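Local coordinates for DUF1285 domain-containing protein (Shewanella baltica, PDB 2RA9) that is of unknown function but, as a member of the DUF1285 family built from repeated structural motifs, is possibly involved in signal transduction, at residues M111-D115 and D116-L120. Numbering follows the deposited sequence.
Sequences MKLTD and DSVYL. With EDO (1,2-ethanediol), chain F.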
loop_
_atom_site.group_PDB
_atom_site.type_symbol
_atom_site.label_atom_id
_atom_site.label_comp_id
_atom_site.label_asym_id
_atom_site.label_seq_id
_atom_site.Cartn_x
_atom_site.Cartn_y
_atom_site.Cartn_z
HETATM N N MSE A 111 11.598 5.959 0.013
HETATM C CA MSE A 111 10.549 6.291 -0.928
HETATM C C MSE A 111 11.002 6.085 -2.357
HETATM O O MSE A 111 12.194 6.241 -2.686
HETATM C CB MSE A 111 10.115 7.727 -0.716
HETATM C CG MSE A 111 11.096 8.770 -1.253
HETATM SE SE MSE A 111 10.361 10.558 -1.035
HETATM C CE MSE A 111 11.818 11.411 -1.948
ATOM N N LYS A 112 10.044 5.812 -3.235
ATOM C CA LYS A 112 10.311 5.689 -4.652
ATOM C C LYS A 112 9.397 6.627 -5.411
ATOM O O LYS A 112 8.217 6.760 -5.078
ATOM C CB LYS A 112 10.103 4.222 -5.061
ATOM C CG LYS A 112 9.972 3.918 -6.539
ATOM C CD LYS A 112 9.836 2.415 -6.753
ATOM C CE LYS A 112 8.426 1.916 -6.392
ATOM N NZ LYS A 112 8.180 0.553 -6.917
ATOM N N LEU A 113 9.955 7.299 -6.420
ATOM C CA LEU A 113 9.196 8.217 -7.247
ATOM C C LEU A 113 9.127 7.728 -8.665
ATOM O O LEU A 113 10.101 7.218 -9.191
ATOM C CB LEU A 113 9.820 9.637 -7.252
ATOM C CG LEU A 113 9.659 10.466 -5.984
ATOM C CD1 LEU A 113 10.208 9.779 -4.726
ATOM C CD2 LEU A 113 10.242 11.874 -6.117
ATOM N N THR A 114 7.987 7.972 -9.286
ATOM C CA THR A 114 7.866 7.873 -10.724
ATOM C C THR A 114 7.694 9.304 -11.208
ATOM O O THR A 114 7.902 10.246 -10.456
ATOM C CB THR A 114 6.671 7.001 -11.104
ATOM O OG1 THR A 114 5.482 7.619 -10.618
ATOM C CG2 THR A 114 6.846 5.579 -10.519
ATOM N N ASP A 115 7.268 9.497 -12.442
ATOM C CA ASP A 115 6.938 10.862 -12.862
ATOM C C ASP A 115 5.555 11.287 -12.432
ATOM O O ASP A 115 5.187 12.456 -12.571
ATOM C CB ASP A 115 7.137 11.005 -14.354
ATOM C CG ASP A 115 8.554 10.708 -14.739
ATOM O OD1 ASP A 115 9.497 11.259 -14.078
ATOM O OD2 ASP A 115 8.735 9.871 -15.646
ATOM N N ASP A 116 4.775 10.350 -11.899
ATOM C CA ASP A 116 3.387 10.638 -11.500
ATOM C C ASP A 116 3.112 10.599 -9.993
ATOM O O ASP A 116 2.188 11.253 -9.531
ATOM C CB ASP A 116 2.439 9.621 -12.169
ATOM C CG ASP A 116 2.402 9.751 -13.681
ATOM O OD1 ASP A 116 2.750 10.819 -14.225
ATOM O OD2 ASP A 116 1.996 8.768 -14.330
ATOM N N SER A 117 3.904 9.861 -9.238
ATOM C CA SER A 117 3.484 9.429 -7.917
ATOM C C SER A 117 4.669 9.160 -7.007
ATOM O O SER A 117 5.792 8.954 -7.454
ATOM C CB SER A 117 2.661 8.157 -8.016
ATOM O OG SER A 117 1.517 8.311 -8.826
ATOM N N VAL A 118 4.391 9.145 -5.708
ATOM C CA VAL A 118 5.364 8.771 -4.708
ATOM C C VAL A 118 4.840 7.523 -4.006
ATOM O O VAL A 118 3.648 7.393 -3.718
ATOM C CB VAL A 118 5.570 9.879 -3.705
ATOM C CG1 VAL A 118 6.518 9.431 -2.568
ATOM C CG2 VAL A 118 6.113 11.127 -4.412
ATOM N N TYR A 119 5.763 6.603 -3.758
ATOM C CA TYR A 119 5.451 5.313 -3.130
ATOM C C TYR A 119 6.309 5.067 -1.916
ATOM O O TYR A 119 7.466 5.400 -1.924
ATOM C CB TYR A 119 5.645 4.161 -4.120
ATOM C CG TYR A 119 4.879 4.306 -5.394
ATOM C CD1 TYR A 119 5.379 5.066 -6.441
ATOM C CD2 TYR A 119 3.678 3.654 -5.593
ATOM C CE1 TYR A 119 4.710 5.181 -7.615
ATOM C CE2 TYR A 119 2.966 3.787 -6.809
ATOM C CZ TYR A 119 3.472 4.576 -7.792
ATOM O OH TYR A 119 2.816 4.697 -8.987
ATOM N N LEU A 120 5.730 4.493 -0.858
ATOM C CA LEU A 120 6.480 4.157 0.344
ATOM C C LEU A 120 6.463 2.652 0.554
ATOM O O LEU A 120 5.428 2.019 0.363
ATOM C CB LEU A 120 5.904 4.857 1.588
ATOM C CG LEU A 120 6.011 6.389 1.629
ATOM C CD1 LEU A 120 5.220 7.012 2.783
ATOM C CD2 LEU A 120 7.484 6.846 1.668
HETATM C C1 EDO F . 0.553 12.255 -5.431
HETATM O O1 EDO F . 0.585 12.282 -6.865
HETATM C C2 EDO F . 1.738 11.474 -4.875
HETATM O O2 EDO F . 1.657 10.068 -5.209
HETATM O O HOH W 1 3.627 6.007 -11.670
#
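Thr114 and Tyr119 meet because of their first torsions: chi1 of 62° sets OG1 of Thr114 between its own N and carbonyl carbon, facing the turn, while chi1 of -55° at Tyr119 lays the ring back along the hairpin towards that threonine. The side chains cross at about a right angle, Thr114 CG2 lying 3.6 Å from Tyr119 CE1. Threonine suits this place because its methyl meets the ring while its OG1 accepts from Asp116 N at 3.1 Å, making an ST turn, and weakly (129°) from Ser117 N. Tyrosine adds a phenol: a water bridges Thr114 OG1 to Tyr119 OH, which also bonds Asp76. A phenylalanine in place of Tyr119 would probably keep the ring contact but leave Asp76 and the water without their phenolic partner.

Lys112 shares this face; its O sits at the ring's edge and its NZ distantly over the ring, at most a weak attraction. The pair is hydrogen-bonded, Lys112 N to Tyr119 O at 2.9 Å and Tyr119 N to Lys112 O at 2.8 Å; Thr114 N reaches Ser117 O at 3.0 Å, nearly straight. On the opposite face valine's branch at CB puts Val118 CG2 3.9 Å from Leu113 CG; Val118 also touches Leu130 and Tyr135. An ethanediol, probably from the crystallisation liquor, accepts from Val118 N. The whole is a tight beta hairpin closed by an ST turn, its strand 112-113 forming one edge, within this chain, of a six-stranded mixed sheet.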